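Local coordinates for hypothetical protein (Staphylococcus aureus subsp. aureus, PDB 1QYI) that is of unknown function but carries a HAD-like hydrolase region, and so probably acts as a hydrolase of that superfamily, a large helical insert probably serving as its cap, at residues A[17-22]-A[78-83]; A[24-29]-A[82-87]; A[62-67]-A[132-137]; A[88-93]-A[149-154]. One frame throughout, in Å; residues are numbered along the deposited sequence.

Contact 1: residues A[17-22]-A[78-83]; sequences RCFDVS and WDMLFI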
loop_
_atom_site.group_PDB
_atom_site.type_symbol
_atom_site.label_atom_id
_atom_site.label_comp_id
_atom_site.label_asym_id
_atom_site.label_seq_id
_atom_site.Cartn_x
_atom_site.Cartn_y
_atom_site.Cartn_z
ATOM N N ARG A 17 4.610 -5.774 -4.422
ATOM C CA ARG A 17 3.525 -5.996 -5.365
ATOM C C ARG A 17 2.690 -4.728 -5.537
ATOM O O ARG A 17 2.159 -4.477 -6.615
ATOM C CB ARG A 17 2.636 -7.143 -4.882
ATOM C CG ARG A 17 2.101 -8.035 -5.991
ATOM C CD ARG A 17 3.067 -9.168 -6.336
ATOM N NE ARG A 17 3.791 -8.944 -7.587
ATOM C CZ ARG A 17 4.269 -9.921 -8.363
ATOM N NH1 ARG A 17 4.103 -11.191 -8.027
ATOM N NH2 ARG A 17 4.911 -9.632 -9.485
ATOM N N CYS A 18 2.567 -3.936 -4.470
ATOM C CA CYS A 18 1.803 -2.700 -4.551
ATOM C C CYS A 18 2.444 -1.812 -5.606
ATOM O O CYS A 18 1.761 -1.308 -6.505
ATOM C CB CYS A 18 1.781 -1.974 -3.199
ATOM S SG CYS A 18 0.652 -2.695 -1.961
ATOM N N PHE A 19 3.759 -1.634 -5.507
ATOM C CA PHE A 19 4.493 -0.808 -6.463
ATOM C C PHE A 19 4.377 -1.415 -7.871
ATOM O O PHE A 19 4.365 -0.689 -8.873
ATOM C CB PHE A 19 5.961 -0.698 -6.034
ATOM C CG PHE A 19 6.142 -0.346 -4.576
ATOM C CD1 PHE A 19 5.418 0.698 -3.997
ATOM C CD2 PHE A 19 7.040 -1.055 -3.783
ATOM C CE1 PHE A 19 5.585 1.027 -2.656
ATOM C CE2 PHE A 19 7.213 -0.733 -2.440
ATOM C CZ PHE A 19 6.484 0.312 -1.873
ATOM N N ASP A 20 4.291 -2.744 -7.936
ATOM C CA ASP A 20 4.131 -3.456 -9.199
ATOM C C ASP A 20 2.777 -3.056 -9.783
ATOM O O ASP A 20 2.700 -2.495 -10.875
ATOM C CB ASP A 20 4.116 -4.973 -8.974
ATOM C CG ASP A 20 5.492 -5.588 -8.960
ATOM O OD1 ASP A 20 6.513 -4.858 -8.859
ATOM O OD2 ASP A 20 5.540 -6.834 -9.039
ATOM N N VAL A 21 1.706 -3.351 -9.053
ATOM C CA VAL A 21 0.377 -3.021 -9.542
ATOM C C VAL A 21 0.335 -1.532 -9.876
ATOM O O VAL A 21 -0.205 -1.144 -10.911
ATOM C CB VAL A 21 -0.719 -3.368 -8.524
ATOM C CG1 VAL A 21 -2.077 -2.964 -9.070
ATOM C CG2 VAL A 21 -0.693 -4.868 -8.248
ATOM N N SER A 22 0.923 -0.699 -9.023
ATOM C CA SER A 22 0.941 0.726 -9.294
ATOM C C SER A 22 1.538 0.980 -10.692
ATOM O O SER A 22 0.989 1.771 -11.477
ATOM C CB SER A 22 1.744 1.461 -8.222
ATOM O OG SER A 22 1.880 2.845 -8.546
ATOM N N TRP A 78 -2.144 4.770 -4.679
ATOM C CA TRP A 78 -3.154 5.396 -5.525
ATOM C C TRP A 78 -2.642 6.770 -5.956
ATOM O O TRP A 78 -2.597 7.083 -7.151
ATOM C CB TRP A 78 -4.487 5.550 -4.773
ATOM C CG TRP A 78 -5.135 4.244 -4.355
ATOM C CD1 TRP A 78 -5.018 3.025 -4.984
ATOM C CD2 TRP A 78 -6.058 4.044 -3.272
ATOM N NE1 TRP A 78 -5.807 2.095 -4.360
ATOM C CE2 TRP A 78 -6.458 2.686 -3.306
ATOM C CE3 TRP A 78 -6.588 4.877 -2.273
ATOM C CZ2 TRP A 78 -7.372 2.139 -2.382
ATOM C CZ3 TRP A 78 -7.498 4.335 -1.349
ATOM C CH2 TRP A 78 -7.879 2.977 -1.414
ATOM N N ASP A 79 -2.233 7.584 -4.986
ATOM C CA ASP A 79 -1.730 8.914 -5.303
ATOM C C ASP A 79 -0.508 8.869 -6.224
ATOM O O ASP A 79 -0.434 9.619 -7.202
ATOM C CB ASP A 79 -1.384 9.682 -4.025
ATOM C CG ASP A 79 -2.605 9.970 -3.163
ATOM O OD1 ASP A 79 -3.595 10.529 -3.683
ATOM O OD2 ASP A 79 -2.572 9.637 -1.956
HETATM N N MSE A 80 0.437 7.983 -5.918
HETATM C CA MSE A 80 1.649 7.863 -6.722
HETATM C C MSE A 80 1.391 7.547 -8.198
HETATM O O MSE A 80 1.885 8.245 -9.084
HETATM C CB MSE A 80 2.577 6.798 -6.136
HETATM C CG MSE A 80 3.042 7.087 -4.728
HETATM SE SE MSE A 80 4.443 5.887 -4.175
HETATM C CE MSE A 80 3.668 4.208 -4.803
ATOM N N LEU A 81 0.627 6.490 -8.459
ATOM C CA LEU A 81 0.326 6.103 -9.824
ATOM C C LEU A 81 -0.465 7.208 -10.523
ATOM O O LEU A 81 -0.332 7.404 -11.728
ATOM C CB LEU A 81 -0.454 4.789 -9.838
ATOM C CG LEU A 81 -1.853 4.760 -9.225
ATOM C CD1 LEU A 81 -2.876 5.282 -10.233
ATOM C CD2 LEU A 81 -2.205 3.316 -8.847
ATOM N N PHE A 82 -1.287 7.933 -9.772
ATOM C CA PHE A 82 -2.066 9.016 -10.361
ATOM C C PHE A 82 -1.164 10.143 -10.861
ATOM O O PHE A 82 -1.300 10.573 -12.002
ATOM C CB PHE A 82 -3.060 9.586 -9.342
ATOM C CG PHE A 82 -3.822 10.794 -9.840
ATOM C CD1 PHE A 82 -4.841 10.655 -10.783
ATOM C CD2 PHE A 82 -3.533 12.069 -9.348
ATOM C CE1 PHE A 82 -5.563 11.759 -11.222
ATOM C CE2 PHE A 82 -4.250 13.184 -9.781
ATOM C CZ PHE A 82 -5.272 13.028 -10.722
ATOM N N ILE A 83 -0.263 10.629 -10.004
ATOM C CA ILE A 83 0.641 11.720 -10.373
ATOM C C ILE A 83 1.530 11.337 -11.556
ATOM O O ILE A 83 1.718 12.122 -12.488
ATOM C CB ILE A 83 1.538 12.175 -9.157
ATOM C CG1 ILE A 83 1.059 13.530 -8.607
ATOM C CG2 ILE A 83 2.983 12.387 -9.590
ATOM C CD1 ILE A 83 -0.308 13.528 -7.950
#
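Ser22 and Leu81 form the closest touch, the hydroxyl OG of Ser22 lying 3.3 Å from Leu81 CB. A chi1 of 174° sets OG opposite the serine backbone N and brings it to Leu81. Leu81 in turn has CG set between its backbone N and carbonyl carbon (chi1 65°), and its CD2 reaches over the serine backbone, 4.1 Å from Ser22 CA. Beside this pair, the terminal methyl CE of Met80, present as selenomethionine, lies 4.0 Å from Phe19 CD1. Near the ring plane, the methyl abuts the ring edge and does not lie over its face. Both pairs link helices 16-31 and 77-93, neighbours in the helical insert that follows the first core strand, 3-6, a place consistent with a C1-type cap of the HAD fold. The short helical segments run roughly the same way, inclined by 31° with their axes 9.9 Å apart. Further out, Arg17 grips OD2 of Asp20 with both NE and NH2, NH2 at 2.9 Å from OD2, while OD1 of Asp20 pairs with Arg56 of helix 49-60, tying the start of helix 16-31 to that neighbour.

Contact 2: residues A[24-29]-A[82-87]; sequences LTVYEL and FIVFSI
Val26 and Phe85 mark the nearest backbone approach, 5.5 Å between their CA atoms, where the axes of the 24-29 and 82-87 segments pass 9.4 Å apart at 30° with both helices running the same general way. The Phe85 ring is the main filler of the gap. Its CG stands anti to the backbone N (chi1 173°), which carries the ring out toward Leu29. There Leu29 CD2 sits 4.1 Å from the ring centroid and only 5° off the normal, a CH-pi contact almost squarely over one face. The base of the same leucine presses on the ring as well, Leu29 CB lying 3.4 Å from Phe85 CE1, and the carbonyl Leu29 O comes equally near that carbon. This is helix-to-helix packing inside the all-helical insert of a HAD-like fold. One turn earlier on helix 16-31, Val26 continues the interface: its CG1 lies 3.9 Å from both Val84 CG1 and Phe85 CB. The two valine side chains lie roughly perpendicular, while those of Val26 and Phe85 run antiparallel alongside one another. On the flank of helix 77-93, Ser86 OG donates to Phe82 O, and Phe82 meets Trp174 of helix 172-195 edge-to-face.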
loop_
_atom_site.group_PDB
_atom_site.type_symbol
_atom_site.label_atom_id
_atom_site.label_comp_id
_atom_site.label_asym_id
_atom_site.label_seq_id
_atom_site.Cartn_x
_atom_site.Cartn_y
_atom_site.Cartn_z
ATOM N N LEU A 24 1.814 -1.251 -13.272
ATOM C CA LEU A 24 0.907 -1.824 -14.266
ATOM C C LEU A 24 -0.292 -0.925 -14.508
ATOM O O LEU A 24 -0.839 -0.881 -15.606
ATOM C CB LEU A 24 0.391 -3.191 -13.818
ATOM C CG LEU A 24 1.305 -4.398 -13.967
ATOM C CD1 LEU A 24 0.462 -5.663 -13.819
ATOM C CD2 LEU A 24 1.964 -4.370 -15.343
ATOM N N THR A 25 -0.713 -0.209 -13.476
ATOM C CA THR A 25 -1.859 0.670 -13.628
ATOM C C THR A 25 -1.544 1.765 -14.631
ATOM O O THR A 25 -2.241 1.914 -15.637
ATOM C CB THR A 25 -2.259 1.276 -12.296
ATOM O OG1 THR A 25 -2.750 0.227 -11.452
ATOM C CG2 THR A 25 -3.348 2.310 -12.484
ATOM N N VAL A 26 -0.483 2.514 -14.363
ATOM C CA VAL A 26 -0.059 3.589 -15.246
ATOM C C VAL A 26 0.105 3.057 -16.670
ATOM O O VAL A 26 -0.378 3.653 -17.638
ATOM C CB VAL A 26 1.278 4.177 -14.752
ATOM C CG1 VAL A 26 1.652 5.406 -15.561
ATOM C CG2 VAL A 26 1.169 4.520 -13.279
ATOM N N TYR A 27 0.764 1.910 -16.791
ATOM C CA TYR A 27 0.995 1.300 -18.097
ATOM C C TYR A 27 -0.315 0.903 -18.816
ATOM O O TYR A 27 -0.475 1.147 -20.008
ATOM C CB TYR A 27 1.936 0.092 -17.928
ATOM C CG TYR A 27 2.653 -0.354 -19.190
ATOM C CD1 TYR A 27 3.483 0.519 -19.909
ATOM C CD2 TYR A 27 2.502 -1.656 -19.665
ATOM C CE1 TYR A 27 4.140 0.096 -21.077
ATOM C CE2 TYR A 27 3.147 -2.089 -20.817
ATOM C CZ TYR A 27 3.957 -1.221 -21.522
ATOM O OH TYR A 27 4.546 -1.671 -22.685
ATOM N N GLU A 28 -1.260 0.305 -18.102
ATOM C CA GLU A 28 -2.511 -0.075 -18.742
ATOM C C GLU A 28 -3.314 1.141 -19.170
ATOM O O GLU A 28 -4.044 1.106 -20.160
ATOM C CB GLU A 28 -3.375 -0.891 -17.807
ATOM C CG GLU A 28 -4.511 -1.587 -18.519
ATOM C CD GLU A 28 -5.577 -2.050 -17.567
ATOM O OE1 GLU A 28 -5.246 -2.321 -16.381
ATOM O OE2 GLU A 28 -6.745 -2.155 -18.014
ATOM N N LEU A 29 -3.198 2.210 -18.400
ATOM C CA LEU A 29 -3.900 3.447 -18.704
ATOM C C LEU A 29 -3.222 4.146 -19.884
ATOM O O LEU A 29 -3.737 5.128 -20.427
ATOM C CB LEU A 29 -3.878 4.362 -17.477
ATOM C CG LEU A 29 -5.180 4.691 -16.745
ATOM C CD1 LEU A 29 -6.163 3.532 -16.813
ATOM C CD2 LEU A 29 -4.833 5.016 -15.291
ATOM N N PHE A 82 -1.287 7.933 -9.772
ATOM C CA PHE A 82 -2.066 9.016 -10.361
ATOM C C PHE A 82 -1.164 10.143 -10.861
ATOM O O PHE A 82 -1.300 10.573 -12.002
ATOM C CB PHE A 82 -3.060 9.586 -9.342
ATOM C CG PHE A 82 -3.822 10.794 -9.840
ATOM C CD1 PHE A 82 -4.841 10.655 -10.783
ATOM C CD2 PHE A 82 -3.533 12.069 -9.348
ATOM C CE1 PHE A 82 -5.563 11.759 -11.222
ATOM C CE2 PHE A 82 -4.250 13.184 -9.781
ATOM C CZ PHE A 82 -5.272 13.028 -10.722
ATOM N N ILE A 83 -0.263 10.629 -10.004
ATOM C CA ILE A 83 0.641 11.720 -10.373
ATOM C C ILE A 83 1.530 11.337 -11.556
ATOM O O ILE A 83 1.718 12.122 -12.488
ATOM C CB ILE A 83 1.538 12.175 -9.157
ATOM C CG1 ILE A 83 1.059 13.530 -8.607
ATOM C CG2 ILE A 83 2.983 12.387 -9.590
ATOM C CD1 ILE A 83 -0.308 13.528 -7.950
ATOM N N VAL A 84 2.068 10.126 -11.522
ATOM C CA VAL A 84 2.930 9.634 -12.592
ATOM C C VAL A 84 2.167 9.562 -13.919
ATOM O O VAL A 84 2.706 9.882 -14.976
ATOM C CB VAL A 84 3.492 8.231 -12.235
ATOM C CG1 VAL A 84 4.118 7.579 -13.458
ATOM C CG2 VAL A 84 4.527 8.373 -11.120
ATOM N N PHE A 85 0.906 9.153 -13.866
ATOM C CA PHE A 85 0.122 9.046 -15.078
ATOM C C PHE A 85 -0.333 10.407 -15.593
ATOM O O PHE A 85 -0.558 10.577 -16.797
ATOM C CB PHE A 85 -1.090 8.154 -14.843
ATOM C CG PHE A 85 -2.033 8.129 -16.001
ATOM C CD1 PHE A 85 -1.727 7.404 -17.145
ATOM C CD2 PHE A 85 -3.211 8.884 -15.967
ATOM C CE1 PHE A 85 -2.579 7.431 -18.245
ATOM C CE2 PHE A 85 -4.072 8.919 -17.061
ATOM C CZ PHE A 85 -3.760 8.192 -18.208
ATOM N N SER A 86 -0.481 11.372 -14.693
ATOM C CA SER A 86 -0.907 12.718 -15.092
ATOM C C SER A 86 0.203 13.442 -15.865
ATOM O O SER A 86 -0.061 14.153 -16.837
ATOM C CB SER A 86 -1.301 13.548 -13.862
ATOM O OG SER A 86 -2.508 13.089 -13.295
ATOM N N ILE A 87 1.442 13.241 -15.424
ATOM C CA ILE A 87 2.607 13.855 -16.047
ATOM C C ILE A 87 2.710 13.430 -17.508
ATOM O O ILE A 87 3.067 14.227 -18.376
ATOM C CB ILE A 87 3.897 13.460 -15.285
ATOM C CG1 ILE A 87 3.801 13.954 -13.845
ATOM C CG2 ILE A 87 5.121 14.063 -15.959
ATOM C CD1 ILE A 87 3.505 15.440 -13.759
#

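Contact 3: residues A[62-67]-A[132-137]; sequences KDKILN and LPLQFL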
loop_
_atom_site.group_PDB
_atom_site.type_symbol
_atom_site.label_atom_id
_atom_site.label_comp_id
_atom_site.label_asym_id
_atom_site.label_seq_id
_atom_site.Cartn_x
_atom_site.Cartn_y
_atom_site.Cartn_z
ATOM N N LYS A 62 13.881 2.559 -12.638
ATOM C CA LYS A 62 14.674 1.922 -11.599
ATOM C C LYS A 62 14.179 2.335 -10.226
ATOM O O LYS A 62 14.938 2.335 -9.258
ATOM C CB LYS A 62 16.160 2.279 -11.733
ATOM C CG LYS A 62 16.933 1.457 -12.771
ATOM C CD LYS A 62 16.900 -0.039 -12.452
ATOM C CE LYS A 62 17.684 -0.845 -13.479
ATOM N NZ LYS A 62 17.698 -2.308 -13.184
ATOM N N ASP A 63 12.905 2.698 -10.143
ATOM C CA ASP A 63 12.312 3.093 -8.871
ATOM C C ASP A 63 12.750 4.464 -8.375
ATOM O O ASP A 63 12.435 4.857 -7.245
ATOM C CB ASP A 63 12.604 2.029 -7.818
ATOM C CG ASP A 63 11.684 0.837 -7.944
ATOM O OD1 ASP A 63 11.094 0.650 -9.038
ATOM O OD2 ASP A 63 11.558 0.078 -6.958
ATOM N N LYS A 64 13.465 5.197 -9.225
ATOM C CA LYS A 64 13.912 6.534 -8.875
ATOM C C LYS A 64 12.691 7.429 -8.634
ATOM O O LYS A 64 12.646 8.156 -7.647
ATOM C CB LYS A 64 14.818 7.084 -9.991
ATOM C CG LYS A 64 16.223 6.451 -9.992
ATOM C CD LYS A 64 17.212 7.105 -10.968
ATOM C CE LYS A 64 16.813 6.919 -12.428
ATOM N NZ LYS A 64 17.868 7.418 -13.365
ATOM N N ILE A 65 11.704 7.346 -9.532
ATOM C CA ILE A 65 10.457 8.117 -9.443
ATOM C C ILE A 65 9.692 7.652 -8.200
ATOM O O ILE A 65 9.140 8.456 -7.448
ATOM C CB ILE A 65 9.544 7.873 -10.686
ATOM C CG1 ILE A 65 10.268 8.268 -11.971
ATOM C CG2 ILE A 65 8.267 8.703 -10.581
ATOM C CD1 ILE A 65 9.466 7.984 -13.231
ATOM N N LEU A 66 9.687 6.340 -7.997
ATOM C CA LEU A 66 8.999 5.711 -6.879
ATOM C C LEU A 66 9.561 6.109 -5.512
ATOM O O LEU A 66 8.812 6.236 -4.541
ATOM C CB LEU A 66 9.050 4.193 -7.053
ATOM C CG LEU A 66 8.534 3.284 -5.936
ATOM C CD1 LEU A 66 7.138 3.702 -5.484
ATOM C CD2 LEU A 66 8.528 1.851 -6.445
ATOM N N ASN A 67 10.875 6.309 -5.440
ATOM C CA ASN A 67 11.519 6.699 -4.188
ATOM C C ASN A 67 11.454 8.203 -3.936
ATOM O O ASN A 67 11.506 8.647 -2.786
ATOM C CB ASN A 67 12.979 6.246 -4.174
ATOM C CG ASN A 67 13.116 4.743 -4.099
ATOM O OD1 ASN A 67 12.530 4.102 -3.224
ATOM N ND2 ASN A 67 13.891 4.168 -5.014
ATOM N N LEU A 132 10.094 12.257 -17.635
ATOM C CA LEU A 132 9.356 13.484 -17.363
ATOM C C LEU A 132 8.846 13.628 -15.924
ATOM O O LEU A 132 9.102 14.646 -15.271
ATOM C CB LEU A 132 8.177 13.618 -18.335
ATOM C CG LEU A 132 7.433 14.955 -18.250
ATOM C CD1 LEU A 132 8.389 16.087 -18.595
ATOM C CD2 LEU A 132 6.246 14.952 -19.197
ATOM N N PRO A 133 8.116 12.616 -15.408
ATOM C CA PRO A 133 7.609 12.722 -14.035
ATOM C C PRO A 133 8.706 13.016 -13.014
ATOM O O PRO A 133 8.509 13.807 -12.089
ATOM C CB PRO A 133 6.918 11.373 -13.812
ATOM C CG PRO A 133 7.612 10.451 -14.773
ATOM C CD PRO A 133 7.796 11.301 -15.995
ATOM N N LEU A 134 9.864 12.394 -13.198
ATOM C CA LEU A 134 10.993 12.598 -12.296
ATOM C C LEU A 134 11.538 14.013 -12.446
ATOM O O LEU A 134 11.967 14.630 -11.474
ATOM C CB LEU A 134 12.097 11.589 -12.606
ATOM C CG LEU A 134 13.317 11.630 -11.697
ATOM C CD1 LEU A 134 12.913 11.230 -10.290
ATOM C CD2 LEU A 134 14.377 10.691 -12.233
ATOM N N GLN A 135 11.531 14.514 -13.676
ATOM C CA GLN A 135 12.019 15.855 -13.960
ATOM C C GLN A 135 10.902 16.855 -13.664
ATOM O O GLN A 135 11.004 18.044 -13.965
ATOM C CB GLN A 135 12.446 15.953 -15.418
ATOM C CG GLN A 135 13.529 14.953 -15.798
ATOM C CD GLN A 135 13.806 14.944 -17.288
ATOM O OE1 GLN A 135 14.785 14.357 -17.743
ATOM N NE2 GLN A 135 12.935 15.591 -18.057
ATOM N N PHE A 136 9.828 16.348 -13.075
ATOM C CA PHE A 136 8.695 17.169 -12.699
ATOM C C PHE A 136 8.819 17.498 -11.213
ATOM O O PHE A 136 8.586 18.630 -10.798
ATOM C CB PHE A 136 7.390 16.411 -12.964
ATOM C CG PHE A 136 6.219 16.924 -12.173
ATOM C CD1 PHE A 136 5.660 18.169 -12.447
ATOM C CD2 PHE A 136 5.695 16.172 -11.126
ATOM C CE1 PHE A 136 4.596 18.653 -11.688
ATOM C CE2 PHE A 136 4.634 16.647 -10.362
ATOM C CZ PHE A 136 4.084 17.890 -10.641
ATOM N N LEU A 137 9.197 16.495 -10.426
ATOM C CA LEU A 137 9.337 16.635 -8.979
ATOM C C LEU A 137 10.575 17.428 -8.562
ATOM O O LEU A 137 10.697 17.836 -7.408
ATOM C CB LEU A 137 9.371 15.244 -8.335
ATOM C CG LEU A 137 8.249 14.280 -8.744
ATOM C CD1 LEU A 137 8.617 12.888 -8.316
ATOM C CD2 LEU A 137 6.929 14.715 -8.150
#
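Ile65 lays the end of its side chain against Pro133, its CD1 methyl 3.4 Å from CG of the proline ring. The branch that does this is extended, with CG1 anti to the carbonyl carbon (chi1 -59°) and CD1 continuing straight on from it (chi2 177°), which carries the tip well beyond CB. Partway along, Ile65 CG1 rests 3.8 Å from Leu134 CB, and one isoleucine thus packs against two successive residues of the 132-137 segment, crossing each at a slant. Leu134 answers in the other direction: its CD1 comes down on the backbone of the first turn of helix 64-71, 4.1 Å from Ile65 CA and the same distance from Lys64 O. At the more exposed border, Leu134 CD2 lies 4.3 Å from CB of Lys64, the aliphatic base of that side chain closing the edge of the patch. Ile65 also touches Phe60 of helix 49-60, while Pro133 packs on His88 of helix 77-93. Within the helical insert, probably the cap of the HAD-like fold, the contact joins the beginning of helix 64-71 to the short turn around 134-137, whose backbone bonds are in part weak, with helices 49-60 and 77-93 alongside and helix 144-158 reached through Phe136.

Contact 4: residues A[88-93]-A[149-154]; sequences HLIDIL and AALEEF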
loop_
_atom_site.group_PDB
_atom_site.type_symbol
_atom_site.label_atom_id
_atom_site.label_comp_id
_atom_site.label_asym_id
_atom_site.label_seq_id
_atom_site.Cartn_x
_atom_site.Cartn_y
_atom_site.Cartn_z
ATOM N N HIS A 88 2.388 12.170 -17.776
ATOM C CA HIS A 88 2.433 11.669 -19.137
ATOM C C HIS A 88 1.203 12.115 -19.900
ATOM O O HIS A 88 1.268 12.341 -21.105
ATOM C CB HIS A 88 2.520 10.148 -19.160
ATOM C CG HIS A 88 3.823 9.616 -18.664
ATOM N ND1 HIS A 88 5.037 10.184 -19.013
ATOM C CD2 HIS A 88 4.120 8.575 -17.861
ATOM C CE1 HIS A 88 6.011 9.515 -18.444
ATOM N NE2 HIS A 88 5.489 8.528 -17.733
ATOM N N LEU A 89 0.079 12.243 -19.202
ATOM C CA LEU A 89 -1.142 12.666 -19.854
ATOM C C LEU A 89 -0.957 14.103 -20.315
ATOM O O LEU A 89 -1.195 14.426 -21.477
ATOM C CB LEU A 89 -2.333 12.566 -18.898
ATOM C CG LEU A 89 -3.667 13.053 -19.483
ATOM C CD1 LEU A 89 -3.983 12.278 -20.738
ATOM C CD2 LEU A 89 -4.764 12.908 -18.463
ATOM N N ILE A 90 -0.526 14.959 -19.397
ATOM C CA ILE A 90 -0.290 16.368 -19.697
ATOM C C ILE A 90 0.713 16.475 -20.862
ATOM O O ILE A 90 0.602 17.355 -21.712
ATOM C CB ILE A 90 0.257 17.117 -18.424
ATOM C CG1 ILE A 90 -0.846 17.240 -17.386
ATOM C CG2 ILE A 90 0.751 18.512 -18.781
ATOM C CD1 ILE A 90 -0.342 17.475 -15.980
ATOM N N ASP A 91 1.675 15.555 -20.897
ATOM C CA ASP A 91 2.707 15.528 -21.926
ATOM C C ASP A 91 2.140 15.220 -23.318
ATOM O O ASP A 91 2.577 15.786 -24.327
ATOM C CB ASP A 91 3.783 14.503 -21.541
ATOM C CG ASP A 91 5.060 14.669 -22.340
ATOM O OD1 ASP A 91 5.429 15.827 -22.651
ATOM O OD2 ASP A 91 5.723 13.648 -22.621
ATOM N N ILE A 92 1.170 14.314 -23.362
ATOM C CA ILE A 92 0.520 13.919 -24.604
ATOM C C ILE A 92 -0.471 15.012 -25.026
ATOM O O ILE A 92 -0.668 15.258 -26.218
ATOM C CB ILE A 92 -0.234 12.560 -24.427
ATOM C CG1 ILE A 92 0.752 11.476 -24.011
ATOM C CG2 ILE A 92 -0.917 12.147 -25.725
ATOM C CD1 ILE A 92 0.111 10.147 -23.709
ATOM N N LEU A 93 -1.089 15.672 -24.049
ATOM C CA LEU A 93 -2.055 16.727 -24.338
ATOM C C LEU A 93 -1.432 18.003 -24.890
ATOM O O LEU A 93 -2.128 18.823 -25.489
ATOM C CB LEU A 93 -2.860 17.076 -23.091
ATOM C CG LEU A 93 -3.791 15.980 -22.604
ATOM C CD1 LEU A 93 -4.336 16.379 -21.253
ATOM C CD2 LEU A 93 -4.912 15.756 -23.602
ATOM N N ALA A 149 -0.719 20.449 -5.767
ATOM C CA ALA A 149 -0.753 21.837 -6.208
ATOM C C ALA A 149 0.224 22.039 -7.369
ATOM O O ALA A 149 -0.089 22.731 -8.336
ATOM C CB ALA A 149 -0.398 22.770 -5.046
ATOM N N ALA A 150 1.405 21.431 -7.273
ATOM C CA ALA A 150 2.411 21.543 -8.324
ATOM C C ALA A 150 1.872 20.906 -9.600
ATOM O O ALA A 150 2.013 21.456 -10.694
ATOM C CB ALA A 150 3.696 20.847 -7.896
ATOM N N LEU A 151 1.253 19.739 -9.446
ATOM C CA LEU A 151 0.679 19.008 -10.569
ATOM C C LEU A 151 -0.374 19.837 -11.289
ATOM O O LEU A 151 -0.478 19.787 -12.515
ATOM C CB LEU A 151 0.054 17.698 -10.076
ATOM C CG LEU A 151 -0.918 16.988 -11.022
ATOM C CD1 LEU A 151 -0.218 16.674 -12.324
ATOM C CD2 LEU A 151 -1.441 15.720 -10.368
ATOM N N GLU A 152 -1.147 20.605 -10.525
ATOM C CA GLU A 152 -2.207 21.448 -11.086
ATOM C C GLU A 152 -1.663 22.675 -11.822
ATOM O O GLU A 152 -2.142 23.033 -12.903
ATOM C CB GLU A 152 -3.147 21.895 -9.970
ATOM C CG GLU A 152 -4.422 22.561 -10.434
ATOM C CD GLU A 152 -5.433 22.667 -9.313
ATOM O OE1 GLU A 152 -5.154 23.375 -8.319
ATOM O OE2 GLU A 152 -6.503 22.024 -9.412
ATOM N N GLU A 153 -0.663 23.312 -11.221
ATOM C CA GLU A 153 -0.023 24.487 -11.795
ATOM C C GLU A 153 0.674 24.093 -13.087
ATOM O O GLU A 153 0.671 24.839 -14.062
ATOM C CB GLU A 153 0.992 25.058 -10.793
ATOM C CG GLU A 153 2.132 25.888 -11.394
ATOM C CD GLU A 153 1.794 27.356 -11.578
ATOM O OE1 GLU A 153 0.877 27.670 -12.373
ATOM O OE2 GLU A 153 2.449 28.198 -10.915
ATOM N N PHE A 154 1.274 22.911 -13.081
ATOM C CA PHE A 154 1.984 22.394 -14.243
ATOM C C PHE A 154 1.029 22.201 -15.411
ATOM O O PHE A 154 1.347 22.545 -16.549
ATOM C CB PHE A 154 2.627 21.057 -13.889
ATOM C CG PHE A 154 3.507 20.499 -14.962
ATOM C CD1 PHE A 154 4.743 21.074 -15.231
ATOM C CD2 PHE A 154 3.108 19.387 -15.694
ATOM C CE1 PHE A 154 5.574 20.547 -16.212
ATOM C CE2 PHE A 154 3.930 18.852 -16.678
ATOM C CZ PHE A 154 5.165 19.433 -16.938
#
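Ile90 points its CB at the 149-154 segment and there divides between two partners. The CG2 methyl leaves CB toward the ring of Phe154, lying 3.8 Å from CE2 and 4.0 Å from CD2 of that residue in an oblique approach. The other branch goes through CG1, sent toward Leu151 by a chi1 of -70°, and ends in CD1. This last methyl touches two residues one helical turn apart: it is 3.7 Å from Leu151 CD1 and 4.0 Å from Phe154 CD2, meeting the phenylalanine at its edge, in the plane of the ring. The backbones stay well apart, 8.4 Å between the CA atoms of Ile90 and Phe154, and the gap between helices 77-93 and 144-158 is bridged by side chains. Leu151 also touches Phe82, Ile83 and Ser86 earlier on helix 77-93, and Phe154 takes part in an edge-to-face pairing with Phe136, so Leu151 and Phe154 belong to a wider, largely apolar layer of the helical insert. Methyl groups and an aromatic ring are what meet here, with no donor or acceptor involved; the hold comes from dispersion and the exclusion of water, and it depends on the fit of shapes more than on any directional bond.

Helix 77-93 is the common element: contacts 1, 2 and 4 use overlapping or successive parts of it, contacts 1 and 2 sharing Phe82 and Ile83 with centres about 8 Å apart. Against helix 16-31 it makes contacts 1 and 2, and against helix 144-158 contact 4, whose centre is about 12 Å from that of contact 2. Contact 3 connects with contacts 1 and 2, Leu66 CD1 reaching Met80 CE at 3.6 Å and Pro133 N lying 3.4 Å from Ile87 CG2. Centres lie from about 8 Å (contact 1) to 24 Å (contact 4) from the chain centre, all in the helical insert and not in the parallel sheet, at whose C-terminal edge HAD folds place their catalytic motifs.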